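Local coordinates for uncharacterized protein (Legionella pneumophila subsp. pneumophila, PDB 5DGG), which is not functionally characterised in itself but is the central domain of a Legionella protein that is probably a ubiquitin-specific cysteine protease, at residues D163-G166 and N170-R173; Y100-L105 and E113-R118; L14-Q19 and Y54-V59; M25-R30 and G62-V67. All coordinates share one frame; numbering follows the deposited sequence.

Contact 1: residues D163-G166 and N170-R173; sequences DNLG and NVLR
Leu165, at the end of helix 156-165, meets Val171 in the first turn of helix 171-183, and the two side chains cross at about a right angle. The path of Leu165 can be traced outward. Its CB already lies 3.8 Å from Val171 CG2; CG, set beside the backbone N (chi1 -65°), carries the chain outward so that CD1 comes to Val171 CG2 at 3.7 Å. A single methyl is thus held between the root and one branch of the leucine. Val171 was modelled in two conformers, and this grip belongs to one of them.

Beside it, Leu172 presents its CB to the carbonyl of Gly166, with Gly166 O only 3.3 Å away. CG and CD2 follow, each 4.1 Å from Gly166 O, so an oxygen meets a hydrocarbon surface. That oxygen is buried and has no polar partner in the model. Gly166 leaves the helix with positive phi (58°), a conformation that glycine adopts readily, and so turns the chain toward the next helix.

Around this join, Asn167 OD1 accepts a bond from Arg173 N, and Arg173 also forms a salt bridge with Asp134. Leu172 additionally packs on helix 132-146. The arrangement is that of a tight connection between two consecutive helices, in which a glycine ends one helix and apolar side chains close the corner against the start of the next.

Contact 2: residues Y100-L105 and E113-R118; sequences YVLDLL and ELVNIR
Leu102 on helix 98-108 reaches strand 115-120 with both branches of its fork, each directed at a different residue. Helix and strand run nearly antiparallel, their local axes at 160° and 10.8 Å apart, a spacing that side chains from both elements must fill. The strand contributes Val115 and Ile117, alternate residues that both point at the helix.

Against Val115, Leu102 lies alongside, the two side chains sliding past each other in opposite senses. Leu102 CD2 comes to 3.7 Å from Val115 CG1 and also approaches the valine CB. Against Ile117 the meeting is slanted: the leading methyl, Ile117 CD1, sits 3.9 Å from Leu102 CD1 and equally near Leu102 CG. Leu102 leaves the helix along its flank, and its CG, beside the backbone N (chi1 -79°), brings the fork round to the strand.

One helical turn later, Leu105 supports the same valine from another direction, with Leu105 CD1 4.0 Å from Val115 CG2. Val115 is therefore addressed by two leucines, Leu102 mainly at CG1 and Leu105 at CG2.

Strand 81-86, helix 98-108 and strand 115-120 form a beta-alpha-beta unit, and Leu83 of the first strand touches both Val115 and Ile117. Backbone bonds to strand 81-86 fix strand 115-120 itself. With only methyl and methine carbons meeting between the segments, the contact is held by shape and by burial of apolar surface.

Contact 3: residues L14-Q19 and Y54-V59; sequences LMPKSQ and YIMIPV
Met15 meets Pro58 where the loop following helix 8-14 passes over one face of the domain's mixed five-stranded sheet. The strand beneath, 54-60, lies between strands 22-29 and 65-70, so the loop covers an interior strand. Alternation along that strand decides which residues take part: Met56 and Pro58 point at the loop, while Ile57 between them points away.

Apolar packing makes up the contact itself. The Met15 chain bends at both chi2 (-73°) and chi3 (-67°), curling its terminal methyl onto the proline. Met15 CE lies 3.8 Å from Pro58 CG and 4.0 Å from Pro58 CB, with the sulfur a little behind. The second pair is looser and built the other way round: here the methionine belongs to the strand. Met56 is extended about its CB-CG bond (chi2 -167°), which carries its sulfur out to the loop proline. In each pair a flexible thioether meets a rigid ring, and all four residues are buried.

Polar bonds hold the loop from its own side. Leu14 O accepts a bond from His141 NE2, and Ser18 OG bonds Val24 N; these flank the packed residues, at the end of the helix and in the loop. Helix 132-146 covers Pro16 with Ser140, His141 and Met144. Lys17 folds back toward the end of helix 8-14, its NZ bonding Thr12 O and, weakly at 3.3 Å, Met15 O. Across to the strand, the second apolar pair is marked by the 4.3 Å separation of Pro16 CG and Met56 SD.

Contact 4: residues M25-R30 and G62-V67; sequences MAVLNR and GHWRGV
Val27 packs against the six-membered part of the Trp64 indole, and farther along the same two segments Arg30 approaches Arg65. The segments include parts of strands 22-29 and 65-70, but Val27, Arg30 and Trp64 lie in irregular stretches of them. Strand 54-60 separates the two strands in the sheet. They meet by side chains that reach across the last residues of that middle strand, whose Pro58 and Gly60 pair with Leu28 and whose Val59 pairs with Arg65.

The apolar part is a slanted approach. Val27 CG1 stands 3.9 Å from Trp64 CZ3 and 4.0 Å from Trp64 CH2, and the valine CB is not much farther. Val27 was modelled twice, so the position of its methyls is not unique. The indole is positioned at its other end by a hydrogen bond from Trp64 NE1 to Met6 O, while Asp8 and Met11 of helix 8-14 touch both Val27 and Trp64.

The charged part brings two guanidinium groups close, Arg30 NH1 and Arg65 NH1 being 3.9 Å apart with their planes nearly perpendicular (88°). Arg65 is extended from CG to NE, and Arg30 bends at chi3 (-95°) to bring its end there. Over the centre of the Arg65 guanidinium lies His63 CD2, 3.4 Å above the plane.

Asp87 binds the Arg65 side of the cluster, OD2 in a salt bridge with Arg65 NE and OD1 hydrogen-bonded to His63 NE2. Its negative charge may partly offset the closeness of the two arginines by its hold on Arg65.

Contacts 2, 3 and 4 illustrate how one sheet can organise several distant packings, whereas contact 1 lies apart among the C-terminal helices, its centre about 30 Å from that of contact 2. Contacts 3 and 4 are closest, with centres about 10 Å apart, and are joined by probable backbone hydrogen bonds from Ile57 N to Val67 O (2.7 Å) and Val59 N to Arg65 O (2.8 Å). Contact 2 joins them through Tyr100, whose OH lies 3.6 Å from Leu28 CD1. His63, bonded to Asp87, places a histidine-aspartate pair of the kind cysteine peptidases use beside contact 4, although its role here is not established.

Contact 1: residues D163-G166 and N170-R173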
loop_
_atom_site.group_PDB
_atom_site.type_symbol
_atom_site.label_atom_id
_atom_site.label_comp_id
_atom_site.label_asym_id
_atom_site.label_seq_id
_atom_site.Cartn_x
_atom_site.Cartn_y
_atom_site.Cartn_z
ATOM N N ASP A 163 -4.734 7.680 12.117
ATOM C CA ASP A 163 -4.512 9.120 12.057
ATOM C C ASP A 163 -4.321 9.790 13.406
ATOM O O ASP A 163 -3.542 10.751 13.538
ATOM C CB ASP A 163 -5.691 9.790 11.382
ATOM C CG ASP A 163 -5.398 11.213 11.022
ATOM O OD1 ASP A 163 -4.610 11.444 10.091
ATOM O OD2 ASP A 163 -5.923 12.120 11.692
ATOM N N ASN A 164 -5.051 9.306 14.411
ATOM C CA ASN A 164 -5.014 9.942 15.723
ATOM C C ASN A 164 -4.120 9.274 16.705
ATOM O O ASN A 164 -3.569 9.973 17.545
ATOM C CB ASN A 164 -6.435 10.061 16.275
ATOM C CG ASN A 164 -7.288 10.934 15.381
ATOM O OD1 ASN A 164 -7.153 12.131 15.405
ATOM N ND2 ASN A 164 -8.094 10.329 14.527
ATOM N N LEU A 165 -3.970 7.943 16.612
ATOM C CA LEU A 165 -3.236 7.164 17.620
ATOM C C LEU A 165 -2.001 6.379 17.164
ATOM O O LEU A 165 -1.272 5.858 18.011
ATOM C CB LEU A 165 -4.175 6.138 18.229
ATOM C CG LEU A 165 -5.319 6.747 19.030
ATOM C CD1 LEU A 165 -6.396 5.685 19.282
ATOM C CD2 LEU A 165 -4.760 7.313 20.331
ATOM N N GLY A 166 -1.817 6.203 15.859
ATOM C CA GLY A 166 -0.793 5.267 15.370
ATOM C C GLY A 166 -1.128 3.914 15.957
ATOM O O GLY A 166 -2.298 3.488 15.913
ATOM N N ASN A 170 -0.885 -0.411 21.355
ATOM C CA ASN A 170 -1.223 -1.479 20.425
ATOM C C ASN A 170 -2.668 -1.359 19.924
ATOM O O ASN A 170 -3.259 -2.352 19.545
ATOM C CB ASN A 170 -0.984 -2.834 21.110
ATOM C CG ASN A 170 -0.392 -3.872 20.181
ATOM O OD1 ASN A 170 0.399 -3.562 19.274
ATOM N ND2 ASN A 170 -0.782 -5.115 20.385
ATOM N N VAL A 171 -3.226 -0.147 19.900
ATOM C CA VAL A 171 -4.643 0.011 19.525
ATOM C C VAL A 171 -4.902 -0.244 18.044
ATOM O O VAL A 171 -6.003 -0.700 17.669
ATOM C CB VAL A 171 -5.242 1.385 19.889
ATOM C CG1 VAL A 171 -5.249 1.590 21.393
ATOM C CG2 VAL A 171 -4.540 2.517 19.146
ATOM N N LEU A 172 -3.908 0.032 17.190
ATOM C CA LEU A 172 -4.060 -0.274 15.764
ATOM C C LEU A 172 -4.114 -1.795 15.549
ATOM O O LEU A 172 -4.989 -2.319 14.838
ATOM C CB LEU A 172 -2.973 0.403 14.942
ATOM C CG LEU A 172 -3.207 0.394 13.427
ATOM C CD1 LEU A 172 -4.429 1.229 12.955
ATOM C CD2 LEU A 172 -1.930 0.866 12.734
ATOM N N ARG A 173 -3.226 -2.524 16.185
ATOM C CA ARG A 173 -3.302 -3.993 16.178
ATOM C C ARG A 173 -4.632 -4.529 16.733
ATOM O O ARG A 173 -5.215 -5.478 16.178
ATOM C CB ARG A 173 -2.111 -4.588 16.915
ATOM C CG ARG A 173 -2.120 -6.107 17.096
ATOM C CD ARG A 173 -2.293 -6.907 15.796
ATOM N NE ARG A 173 -1.253 -6.701 14.773
ATOM C CZ ARG A 173 -0.161 -7.434 14.632
ATOM N NH1 ARG A 173 0.084 -8.438 15.477
ATOM N NH2 ARG A 173 0.722 -7.166 13.657
#

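Contact 2: residues Y100-L105 and E113-R118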
loop_
_atom_site.group_PDB
_atom_site.type_symbol
_atom_site.label_atom_id
_atom_site.label_comp_id
_atom_site.label_asym_id
_atom_site.label_seq_id
_atom_site.Cartn_x
_atom_site.Cartn_y
_atom_site.Cartn_z
ATOM N N TYR A 100 13.332 -0.703 -7.030
ATOM C CA TYR A 100 12.404 -1.798 -7.192
ATOM C C TYR A 100 11.202 -1.362 -7.969
ATOM O O TYR A 100 10.827 -2.012 -8.957
ATOM C CB TYR A 100 11.965 -2.367 -5.830
ATOM C CG TYR A 100 11.006 -3.534 -5.923
ATOM C CD1 TYR A 100 11.461 -4.796 -6.332
ATOM C CD2 TYR A 100 9.661 -3.401 -5.618
ATOM C CE1 TYR A 100 10.587 -5.867 -6.413
ATOM C CE2 TYR A 100 8.785 -4.464 -5.709
ATOM C CZ TYR A 100 9.277 -5.708 -6.097
ATOM O OH TYR A 100 8.460 -6.786 -6.223
ATOM N N VAL A 101 10.580 -0.262 -7.550
ATOM C CA VAL A 101 9.367 0.168 -8.199
ATOM C C VAL A 101 9.622 0.792 -9.574
ATOM O O VAL A 101 8.823 0.584 -10.504
ATOM C CB VAL A 101 8.562 1.182 -7.335
ATOM C CG1 VAL A 101 7.283 1.528 -8.062
ATOM C CG2 VAL A 101 8.205 0.537 -6.013
ATOM N N LEU A 102 10.686 1.581 -9.679
ATOM C CA LEU A 102 11.072 2.125 -10.947
ATOM C C LEU A 102 11.339 1.003 -11.977
ATOM O O LEU A 102 10.909 1.094 -13.114
ATOM C CB LEU A 102 12.314 2.998 -10.812
ATOM C CG LEU A 102 12.097 4.400 -10.270
ATOM C CD1 LEU A 102 13.450 5.111 -10.127
ATOM C CD2 LEU A 102 11.154 5.193 -11.180
ATOM N N ASP A 103 11.992 -0.058 -11.553
ATOM C CA ASP A 103 12.224 -1.197 -12.455
ATOM C C ASP A 103 10.940 -1.918 -12.809
ATOM O O ASP A 103 10.752 -2.319 -13.943
ATOM C CB ASP A 103 13.238 -2.157 -11.874
ATOM C CG ASP A 103 14.626 -1.583 -11.867
ATOM O OD1 ASP A 103 14.778 -0.340 -11.901
ATOM O OD2 ASP A 103 15.599 -2.367 -11.790
ATOM N N LEU A 104 10.025 -2.030 -11.867
ATOM C CA LEU A 104 8.717 -2.610 -12.138
ATOM C C LEU A 104 7.961 -1.783 -13.151
ATOM O O LEU A 104 7.432 -2.307 -14.144
ATOM C CB LEU A 104 7.968 -2.695 -10.835
ATOM C CG LEU A 104 6.616 -3.342 -10.692
ATOM C CD1 LEU A 104 6.606 -4.691 -11.367
ATOM C CD2 LEU A 104 6.389 -3.482 -9.214
ATOM N N LEU A 105 7.916 -0.477 -12.930
ATOM C CA LEU A 105 7.313 0.404 -13.900
ATOM C C LEU A 105 8.041 0.353 -15.280
ATOM O O LEU A 105 7.382 0.301 -16.327
ATOM C CB LEU A 105 7.219 1.813 -13.362
ATOM C CG LEU A 105 6.177 1.931 -12.231
ATOM C CD1 LEU A 105 6.264 3.315 -11.657
ATOM C CD2 LEU A 105 4.750 1.680 -12.688
ATOM N N GLU A 113 11.773 8.767 -16.454
ATOM C CA GLU A 113 11.526 10.203 -16.555
ATOM C C GLU A 113 10.063 10.577 -16.389
ATOM O O GLU A 113 9.752 11.754 -16.168
ATOM C CB GLU A 113 12.022 10.815 -17.892
ATOM C CG GLU A 113 13.527 10.821 -18.058
ATOM C CD GLU A 113 14.072 9.452 -18.405
ATOM O OE1 GLU A 113 15.334 9.285 -18.389
ATOM O OE2 GLU A 113 13.225 8.559 -18.683
ATOM N N LEU A 114 9.161 9.594 -16.475
ATOM C CA LEU A 114 7.749 9.886 -16.300
ATOM C C LEU A 114 7.263 9.514 -14.912
ATOM O O LEU A 114 6.062 9.319 -14.736
ATOM C CB LEU A 114 6.894 9.108 -17.307
ATOM C CG LEU A 114 7.025 9.531 -18.765
ATOM C CD1 LEU A 114 6.138 8.647 -19.621
ATOM C CD2 LEU A 114 6.659 11.001 -18.922
ATOM N N VAL A 115 8.162 9.416 -13.939
ATOM C CA VAL A 115 7.768 8.993 -12.593
ATOM C C VAL A 115 8.210 10.069 -11.584
ATOM O O VAL A 115 9.392 10.503 -11.581
ATOM C CB VAL A 115 8.372 7.614 -12.302
ATOM C CG1 VAL A 115 8.047 7.100 -10.909
ATOM C CG2 VAL A 115 7.877 6.609 -13.339
ATOM N N ASN A 116 7.277 10.535 -10.770
ATOM C CA ASN A 116 7.586 11.489 -9.678
ATOM C C ASN A 116 7.564 10.790 -8.353
ATOM O O ASN A 116 6.489 10.510 -7.840
ATOM C CB ASN A 116 6.541 12.586 -9.668
ATOM C CG ASN A 116 6.389 13.259 -11.013
ATOM O OD1 ASN A 116 7.379 13.557 -11.665
ATOM N ND2 ASN A 116 5.136 13.591 -11.397
ATOM N N ILE A 117 8.716 10.436 -7.805
ATOM C CA ILE A 117 8.779 9.702 -6.561
ATOM C C ILE A 117 8.658 10.623 -5.359
ATOM O O ILE A 117 9.275 11.715 -5.334
ATOM C CB ILE A 117 10.123 8.948 -6.436
ATOM C CG1 ILE A 117 10.167 7.878 -7.499
ATOM C CG2 ILE A 117 10.299 8.326 -5.061
ATOM C CD1 ILE A 117 11.406 7.015 -7.393
ATOM N N ARG A 118 7.925 10.182 -4.348
ATOM C CA ARG A 118 8.034 10.827 -3.033
ATOM C C ARG A 118 7.931 9.821 -1.926
ATOM O O ARG A 118 7.191 8.827 -2.059
ATOM C CB ARG A 118 7.000 11.907 -2.901
ATOM C CG ARG A 118 5.650 11.462 -2.492
ATOM C CD ARG A 118 4.686 12.631 -2.609
ATOM N NE ARG A 118 4.220 13.004 -1.315
ATOM C CZ ARG A 118 3.031 12.686 -0.829
ATOM N NH1 ARG A 118 2.732 13.119 0.367
ATOM N NH2 ARG A 118 2.139 12.001 -1.541
#

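Contact 3: residues L14-Q19 and Y54-V59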
loop_
_atom_site.group_PDB
_atom_site.type_symbol
_atom_site.label_atom_id
_atom_site.label_comp_id
_atom_site.label_asym_id
_atom_site.label_seq_id
_atom_site.Cartn_x
_atom_site.Cartn_y
_atom_site.Cartn_z
ATOM N N LEU A 14 -7.335 -7.790 4.901
ATOM C CA LEU A 14 -7.636 -6.471 5.461
ATOM C C LEU A 14 -7.430 -5.263 4.533
ATOM O O LEU A 14 -7.988 -4.206 4.774
ATOM C CB LEU A 14 -6.829 -6.246 6.722
ATOM C CG LEU A 14 -7.447 -5.305 7.755
ATOM C CD1 LEU A 14 -8.962 -5.449 7.919
ATOM C CD2 LEU A 14 -6.791 -5.631 9.078
ATOM N N MET A 15 -6.598 -5.407 3.516
ATOM C CA MET A 15 -6.398 -4.339 2.528
ATOM C C MET A 15 -7.731 -3.936 1.889
ATOM O O MET A 15 -8.626 -4.760 1.742
ATOM C CB MET A 15 -5.391 -4.764 1.451
ATOM C CG MET A 15 -3.924 -4.683 1.870
ATOM S SD MET A 15 -3.239 -3.014 1.993
ATOM C CE MET A 15 -3.284 -2.500 0.249
ATOM N N PRO A 16 -7.869 -2.657 1.519
ATOM C CA PRO A 16 -9.028 -2.246 0.695
ATOM C C PRO A 16 -9.003 -3.030 -0.615
ATOM O O PRO A 16 -7.953 -3.568 -0.986
ATOM C CB PRO A 16 -8.774 -0.758 0.411
ATOM C CG PRO A 16 -7.328 -0.534 0.699
ATOM C CD PRO A 16 -6.870 -1.583 1.673
ATOM N N LYS A 17 -10.152 -3.119 -1.261
ATOM C CA LYS A 17 -10.321 -3.874 -2.485
ATOM C C LYS A 17 -10.493 -2.880 -3.607
ATOM O O LYS A 17 -11.006 -1.782 -3.374
ATOM C CB LYS A 17 -11.603 -4.735 -2.430
ATOM C CG LYS A 17 -11.709 -5.689 -1.253
ATOM C CD LYS A 17 -10.650 -6.759 -1.318
ATOM C CE LYS A 17 -10.175 -7.172 0.081
ATOM N NZ LYS A 17 -8.742 -7.608 0.028
ATOM N N SER A 18 -10.118 -3.279 -4.818
ATOM C CA SER A 18 -10.306 -2.476 -5.994
ATOM C C SER A 18 -11.740 -2.064 -6.108
ATOM O O SER A 18 -12.656 -2.860 -5.846
ATOM C CB SER A 18 -9.947 -3.238 -7.264
ATOM O OG SER A 18 -8.619 -3.708 -7.190
ATOM N N GLN A 19 -11.951 -0.826 -6.519
ATOM C CA GLN A 19 -13.286 -0.383 -6.861
ATOM C C GLN A 19 -13.201 0.773 -7.858
ATOM O O GLN A 19 -12.558 1.769 -7.600
ATOM C CB GLN A 19 -14.119 -0.010 -5.619
ATOM C CG GLN A 19 -15.623 -0.408 -5.688
ATOM C CD GLN A 19 -15.945 -1.950 -5.535
ATOM O OE1 GLN A 19 -15.727 -2.551 -4.475
ATOM N NE2 GLN A 19 -16.453 -2.569 -6.601
ATOM N N TYR A 54 -5.839 5.215 -10.115
ATOM C CA TYR A 54 -4.976 4.964 -8.976
ATOM C C TYR A 54 -4.679 3.469 -8.870
ATOM O O TYR A 54 -5.544 2.643 -9.120
ATOM C CB TYR A 54 -5.614 5.399 -7.689
ATOM C CG TYR A 54 -6.050 6.802 -7.653
ATOM C CD1 TYR A 54 -5.152 7.779 -7.315
ATOM C CD2 TYR A 54 -7.377 7.169 -7.898
ATOM C CE1 TYR A 54 -5.502 9.094 -7.274
ATOM C CE2 TYR A 54 -7.752 8.528 -7.870
ATOM C CZ TYR A 54 -6.795 9.468 -7.512
ATOM O OH TYR A 54 -7.014 10.847 -7.430
ATOM N N ILE A 55 -3.437 3.132 -8.507
ATOM C CA ILE A 55 -3.006 1.741 -8.302
ATOM C C ILE A 55 -2.249 1.675 -6.980
ATOM O O ILE A 55 -1.300 2.408 -6.820
ATOM C CB ILE A 55 -2.107 1.247 -9.446
ATOM C CG1 ILE A 55 -2.808 1.387 -10.794
ATOM C CG2 ILE A 55 -1.789 -0.207 -9.195
ATOM C CD1 ILE A 55 -2.002 1.122 -12.048
ATOM N N MET A 56 -2.707 0.841 -6.042
ATOM C CA MET A 56 -2.036 0.598 -4.779
ATOM C C MET A 56 -1.366 -0.781 -4.757
ATOM O O MET A 56 -1.932 -1.788 -5.206
ATOM C CB MET A 56 -2.999 0.611 -3.607
ATOM C CG MET A 56 -4.045 1.693 -3.580
ATOM S SD MET A 56 -4.714 1.625 -1.900
ATOM C CE MET A 56 -5.819 2.962 -2.075
ATOM N N ILE A 57 -0.216 -0.872 -4.147
ATOM C CA ILE A 57 0.441 -2.191 -3.989
ATOM C C ILE A 57 0.980 -2.345 -2.602
ATOM O O ILE A 57 1.791 -1.538 -2.173
ATOM C CB ILE A 57 1.628 -2.406 -4.994
ATOM C CG1 ILE A 57 1.270 -1.931 -6.396
ATOM C CG2 ILE A 57 2.023 -3.895 -4.991
ATOM C CD1 ILE A 57 2.360 -2.140 -7.451
ATOM N N PRO A 58 0.554 -3.384 -1.861
ATOM C CA PRO A 58 1.256 -3.647 -0.636
ATOM C C PRO A 58 2.516 -4.459 -0.875
ATOM O O PRO A 58 2.459 -5.495 -1.509
ATOM C CB PRO A 58 0.235 -4.413 0.199
ATOM C CG PRO A 58 -0.681 -5.066 -0.832
ATOM C CD PRO A 58 -0.472 -4.406 -2.149
ATOM N N VAL A 59 3.653 -3.989 -0.400
ATOM C CA VAL A 59 4.930 -4.629 -0.737
ATOM C C VAL A 59 5.612 -5.141 0.523
ATOM O O VAL A 59 5.916 -4.385 1.444
ATOM C CB VAL A 59 5.874 -3.687 -1.472
ATOM C CG1 VAL A 59 7.187 -4.367 -1.821
ATOM C CG2 VAL A 59 5.213 -3.160 -2.729
#

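Contact 4: residues M25-R30 and G62-V67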
loop_
_atom_site.group_PDB
_atom_site.type_symbol
_atom_site.label_atom_id
_atom_site.label_comp_id
_atom_site.label_asym_id
_atom_site.label_seq_id
_atom_site.Cartn_x
_atom_site.Cartn_y
_atom_site.Cartn_z
ATOM N N MET A 25 -3.756 -3.875 -5.939
ATOM C CA MET A 25 -3.129 -5.123 -6.365
ATOM C C MET A 25 -2.864 -6.042 -5.184
ATOM O O MET A 25 -2.822 -5.602 -4.046
ATOM C CB MET A 25 -1.797 -4.869 -7.022
ATOM C CG MET A 25 -1.800 -3.681 -7.914
ATOM S SD MET A 25 -0.841 -3.897 -9.376
ATOM C CE MET A 25 -2.225 -4.733 -10.153
ATOM N N ALA A 26 -2.655 -7.318 -5.514
ATOM C CA ALA A 26 -2.260 -8.311 -4.532
ATOM C C ALA A 26 -0.881 -8.018 -3.998
ATOM O O ALA A 26 -0.052 -7.319 -4.616
ATOM C CB ALA A 26 -2.285 -9.708 -5.120
ATOM N N VAL A 27 -0.615 -8.647 -2.879
ATOM C CA VAL A 27 0.687 -8.506 -2.245
ATOM C C VAL A 27 1.861 -8.869 -3.162
ATOM O O VAL A 27 1.831 -9.847 -3.925
ATOM C CB VAL A 27 0.802 -9.303 -0.937
ATOM C CG1 VAL A 27 -0.191 -8.780 0.087
ATOM C CG2 VAL A 27 0.629 -10.790 -1.186
ATOM N N LEU A 28 2.897 -8.045 -3.096
ATOM C CA LEU A 28 4.120 -8.289 -3.843
ATOM C C LEU A 28 5.213 -8.661 -2.852
ATOM O O LEU A 28 5.318 -8.060 -1.796
ATOM C CB LEU A 28 4.587 -7.049 -4.578
ATOM C CG LEU A 28 4.227 -6.803 -5.979
ATOM C CD1 LEU A 28 5.053 -5.608 -6.449
ATOM C CD2 LEU A 28 4.482 -8.067 -6.811
ATOM N N ASN A 29 6.031 -9.641 -3.211
ATOM C CA ASN A 29 7.181 -10.019 -2.417
ATOM C C ASN A 29 8.434 -9.505 -3.119
ATOM O O ASN A 29 8.858 -10.055 -4.149
ATOM C CB ASN A 29 7.219 -11.549 -2.361
ATOM C CG ASN A 29 8.319 -12.055 -1.530
ATOM O OD1 ASN A 29 9.452 -11.563 -1.554
ATOM N ND2 ASN A 29 7.982 -13.033 -0.710
ATOM N N ARG A 30 9.082 -8.513 -2.540
ATOM C CA ARG A 30 10.198 -7.843 -3.223
ATOM C C ARG A 30 11.439 -8.683 -3.327
ATOM O O ARG A 30 12.310 -8.371 -4.129
ATOM C CB ARG A 30 10.561 -6.508 -2.569
ATOM C CG ARG A 30 11.118 -6.594 -1.193
ATOM C CD ARG A 30 11.241 -5.193 -0.538
ATOM N NE ARG A 30 12.603 -4.723 -0.768
ATOM C CZ ARG A 30 13.546 -4.639 0.157
ATOM N NH1 ARG A 30 13.276 -4.882 1.445
ATOM N NH2 ARG A 30 14.764 -4.262 -0.207
ATOM N N GLY A 62 7.502 -9.145 5.495
ATOM C CA GLY A 62 8.190 -8.625 6.654
ATOM C C GLY A 62 7.861 -7.189 6.981
ATOM O O GLY A 62 6.816 -6.942 7.506
ATOM N N HIS A 63 8.769 -6.255 6.664
ATOM C CA HIS A 63 8.552 -4.849 6.846
ATOM C C HIS A 63 7.627 -4.297 5.714
ATOM O O HIS A 63 8.121 -3.726 4.759
ATOM C CB HIS A 63 9.928 -4.157 6.830
ATOM C CG HIS A 63 9.902 -2.703 7.203
ATOM N ND1 HIS A 63 10.606 -2.194 8.276
ATOM C CD2 HIS A 63 9.219 -1.658 6.677
ATOM C CE1 HIS A 63 10.414 -0.894 8.343
ATOM N NE2 HIS A 63 9.561 -0.548 7.397
ATOM N N TRP A 64 6.316 -4.479 5.851
ATOM C CA TRP A 64 5.349 -4.053 4.842
ATOM C C TRP A 64 5.468 -2.573 4.564
ATOM O O TRP A 64 5.677 -1.771 5.479
ATOM C CB TRP A 64 3.916 -4.382 5.288
ATOM C CG TRP A 64 3.687 -5.887 5.322
ATOM C CD1 TRP A 64 3.683 -6.702 6.431
ATOM C CD2 TRP A 64 3.434 -6.716 4.211
ATOM N NE1 TRP A 64 3.456 -8.006 6.064
ATOM C CE2 TRP A 64 3.281 -8.046 4.705
ATOM C CE3 TRP A 64 3.308 -6.480 2.851
ATOM C CZ2 TRP A 64 3.037 -9.129 3.869
ATOM C CZ3 TRP A 64 3.015 -7.548 2.026
ATOM C CH2 TRP A 64 2.911 -8.875 2.535
ATOM N N ARG A 65 5.393 -2.244 3.286
ATOM C CA ARG A 65 5.353 -0.891 2.797
ATOM C C ARG A 65 4.243 -0.741 1.755
ATOM O O ARG A 65 3.715 -1.717 1.219
ATOM C CB ARG A 65 6.718 -0.515 2.196
ATOM C CG ARG A 65 7.856 -0.433 3.201
ATOM C CD ARG A 65 9.172 -0.111 2.512
ATOM N NE ARG A 65 10.287 -0.138 3.438
ATOM C CZ ARG A 65 11.024 -1.217 3.738
ATOM N NH1 ARG A 65 10.813 -2.400 3.200
ATOM N NH2 ARG A 65 12.003 -1.097 4.598
ATOM N N GLY A 66 3.855 0.487 1.494
ATOM C CA GLY A 66 2.811 0.757 0.526
ATOM C C GLY A 66 3.301 1.573 -0.644
ATOM O O GLY A 66 4.146 2.445 -0.500
ATOM N N VAL A 67 2.830 1.214 -1.827
ATOM C CA VAL A 67 3.111 1.920 -3.032
ATOM C C VAL A 67 1.811 2.437 -3.622
ATOM O O VAL A 67 0.868 1.637 -3.853
ATOM C CB VAL A 67 3.768 0.956 -4.039
ATOM C CG1 VAL A 67 3.933 1.605 -5.407
ATOM C CG2 VAL A 67 5.064 0.456 -3.488
#